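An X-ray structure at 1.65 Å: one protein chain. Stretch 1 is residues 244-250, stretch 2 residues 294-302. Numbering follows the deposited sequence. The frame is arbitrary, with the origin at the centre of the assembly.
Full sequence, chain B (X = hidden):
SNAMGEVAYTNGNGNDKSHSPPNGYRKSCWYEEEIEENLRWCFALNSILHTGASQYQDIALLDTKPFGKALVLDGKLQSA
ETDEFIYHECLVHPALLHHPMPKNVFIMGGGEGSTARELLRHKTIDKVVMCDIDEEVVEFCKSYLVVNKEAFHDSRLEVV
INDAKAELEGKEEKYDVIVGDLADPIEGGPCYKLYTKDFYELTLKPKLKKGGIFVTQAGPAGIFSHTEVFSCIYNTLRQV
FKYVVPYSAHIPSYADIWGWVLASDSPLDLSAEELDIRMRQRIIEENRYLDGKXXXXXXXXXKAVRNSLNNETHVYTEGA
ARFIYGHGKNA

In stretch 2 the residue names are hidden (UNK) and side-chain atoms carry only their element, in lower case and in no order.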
# COMPACT_ATOMS: atom_id res chain seq x y z
N VAL B 244 37.97 15.30 10.31
CA VAL B 244 36.76 14.52 10.07
C VAL B 244 35.94 15.30 9.10
O VAL B 244 35.67 16.47 9.34
CB VAL B 244 36.00 14.22 11.39
CG1 VAL B 244 34.76 13.37 11.12
CG2 VAL B 244 36.91 13.50 12.36
N VAL B 245 35.64 14.70 7.96
CA VAL B 245 34.95 15.36 6.83
C VAL B 245 33.68 14.60 6.49
O VAL B 245 33.75 13.57 5.86
CB VAL B 245 35.88 15.50 5.60
CG1 VAL B 245 35.14 16.11 4.41
CG2 VAL B 245 37.15 16.30 5.90
N PRO B 246 32.51 15.12 6.89
CA PRO B 246 31.23 14.52 6.55
C PRO B 246 30.82 15.03 5.18
O PRO B 246 31.13 16.19 4.81
CB PRO B 246 30.28 15.04 7.64
CG PRO B 246 30.84 16.36 8.00
CD PRO B 246 32.34 16.25 7.83
N TYR B 247 30.18 14.15 4.43
CA TYR B 247 29.73 14.50 3.08
C TYR B 247 28.55 13.69 2.67
O TYR B 247 28.22 12.66 3.29
CB TYR B 247 30.89 14.40 2.09
CG TYR B 247 31.46 13.04 1.86
CD1 TYR B 247 32.36 12.50 2.73
CD2 TYR B 247 31.19 12.35 0.68
CE1 TYR B 247 32.93 11.26 2.50
CE2 TYR B 247 31.78 11.12 0.42
CZ TYR B 247 32.66 10.60 1.31
OH TYR B 247 33.20 9.35 1.14
N SER B 248 27.79 14.19 1.71
CA SER B 248 26.52 13.56 1.37
C SER B 248 26.14 13.71 -0.09
O SER B 248 26.67 14.57 -0.81
CB SER B 248 25.42 14.11 2.28
OG SER B 248 25.20 15.51 2.04
N ALA B 249 25.20 12.90 -0.53
CA ALA B 249 24.74 12.92 -1.92
C ALA B 249 23.43 12.23 -2.01
O ALA B 249 23.17 11.28 -1.31
CB ALA B 249 25.77 12.21 -2.80
N HIS B 250 22.59 12.69 -2.93
CA HIS B 250 21.32 12.03 -3.16
C HIS B 250 21.44 10.71 -3.88
O HIS B 250 22.13 10.62 -4.89
CB HIS B 250 20.47 12.96 -4.03
CG HIS B 250 19.05 12.50 -4.25
ND1 HIS B 250 18.54 12.27 -5.50
CD2 HIS B 250 18.06 12.21 -3.38
CE1 HIS B 250 17.30 11.83 -5.40
NE2 HIS B 250 16.98 11.79 -4.12
N UNK B 294 32.16 17.83 -7.60
CA UNK B 294 31.10 17.06 -6.94
C UNK B 294 31.45 16.78 -5.49
O UNK B 294 30.62 16.96 -4.59
c UNK B 294 30.76 15.76 -7.68
o UNK B 294 30.44 16.03 -9.05
c UNK B 294 29.53 15.08 -7.07
N UNK B 295 32.70 16.34 -5.25
CA UNK B 295 33.10 16.09 -3.88
C UNK B 295 33.09 17.34 -3.02
O UNK B 295 32.62 17.31 -1.87
c UNK B 295 35.73 15.97 -1.73
c UNK B 295 34.33 14.03 -0.31
c UNK B 295 34.13 14.20 -1.68
c UNK B 295 34.84 15.14 -2.39
c UNK B 295 35.24 14.81 0.32
c UNK B 295 34.46 15.39 -3.79
c UNK B 295 35.95 15.79 -0.37
N UNK B 296 33.57 18.45 -3.56
CA UNK B 296 33.58 19.70 -2.80
C UNK B 296 32.16 20.11 -2.46
O UNK B 296 31.91 20.48 -1.32
c UNK B 296 34.37 20.81 -3.52
c UNK B 296 35.84 20.45 -3.49
c UNK B 296 34.05 22.20 -2.92
N UNK B 297 31.24 19.96 -3.42
CA UNK B 297 29.80 20.25 -3.20
C UNK B 297 29.22 19.32 -2.12
O UNK B 297 28.59 19.77 -1.15
o UNK B 297 27.60 20.29 -4.26
c UNK B 297 29.02 20.05 -4.51
N UNK B 298 29.52 18.02 -2.24
CA UNK B 298 29.07 17.01 -1.27
C UNK B 298 29.53 17.29 0.13
O UNK B 298 28.81 16.99 1.09
c UNK B 298 29.55 15.60 -1.63
o UNK B 298 28.83 15.18 -2.80
N UNK B 299 30.74 17.81 0.25
CA UNK B 299 31.34 18.09 1.56
C UNK B 299 30.99 19.47 2.13
O UNK B 299 31.46 19.85 3.19
o UNK B 299 33.47 18.67 0.66
c UNK B 299 32.83 17.79 1.52
N UNK B 300 30.16 20.22 1.42
CA UNK B 300 29.65 21.48 1.92
C UNK B 300 28.23 21.18 2.29
O UNK B 300 27.33 21.18 1.43
o UNK B 300 30.98 22.69 0.22
c UNK B 300 29.67 22.56 0.81
c UNK B 300 29.19 23.90 1.39
N UNK B 301 27.99 20.99 3.56
CA UNK B 301 26.66 20.61 4.01
C UNK B 301 25.83 21.90 4.11
O UNK B 301 26.39 23.00 4.11
c UNK B 301 27.62 18.68 5.24
c UNK B 301 27.03 17.74 4.22
c UNK B 301 26.76 19.94 5.37
c UNK B 301 27.75 18.06 6.57
N UNK B 302 24.52 21.79 4.21
CA UNK B 302 23.66 22.99 4.30
C UNK B 302 23.77 23.60 5.69
O UNK B 302 24.24 22.98 6.63
c UNK B 302 22.21 22.66 4.01
o UNK B 302 21.61 21.95 5.09
O HOH W 1 32.15 18.56 5.38

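Position 294 has three side-chain atoms, a carbon carrying one oxygen and one carbon. This beta-branched side chain with a hydroxyl is Thr294. It makes no contact with the strand 244-250, and its OG1 is hydrogen-bonded elsewhere in the structure.

Position 295 shows one carbon leading to a ring of six carbons: Phe295. The flat ring suits a buried place beside another aromatic, for its edge is directed at the face of Tyr247, with centroids 5.1 Å apart and planes at 71°; Phe295 CE1 lies 3.7 Å from Tyr247 CD2. Val245 CG1 adds an apolar neighbour 4.3 Å from Phe295 CZ.

At 296 a carbon carries two carbons and no oxygen, which makes Val296; position 297, with one carbon and one oxygen, is Ser297. Neither side chain contacts the strand, and Ser297 OG is hydrogen-bonded elsewhere in the structure.

Position 298 again has one carbon and one oxygen, but here CB points toward the strand, and the oxygen lies 3.0 Å from Ser248 O. This is Ser298. Its OG is also 3.1 Å from Thr294 O, so one proton has two acceptors within reach. The small side chain fits a close approach: its CB is 4.1 Å from Tyr247 CB and sits near the edge of the tyrosine ring.

Position 299 has the same two atoms, giving Ser299. Its short side chain serves both sides of its place: CB packs 3.9 Å from Tyr247 CB and 4.1 Å from Val245 CG1, while OG lies within reach of Phe295 O (3.0 Å) and Val296 O (3.1 Å).

At 300 one carbon carries an oxygen and a carbon: Thr300. Its CB points away from the strand, and the hydroxyl suits the helix end by reaching back, OG1 donating to Val296 O at 2.8 Å.

Position 301 has four carbons forked at the second, so it is Leu301. Its apolar fork comes nearer the strand than its CA-to-CB direction suggests, packing CD1 3.8 Å from Pro246 CG and CD2 3.6 Å from Ser248 OG.

Position 302, one carbon and one oxygen, is Ser302. Out of the strand's reach, it stands at the N-cap of the following helix, where serine is common.

The contact is centred on the end of the helix. Ser248 N donates to Ser298 O at 3.0 Å, and the same carbonyl oxygen receives a CA-H...O contact from Tyr247 CA at 3.3 Å. A water donates to Pro246 O and Ser299 O, 2.6 Å from each, bridging the two backbones. Around these polar links, Phe295 and Leu301 supply apolar packing.

Stretch 2 294-302: TFVSSSTLS
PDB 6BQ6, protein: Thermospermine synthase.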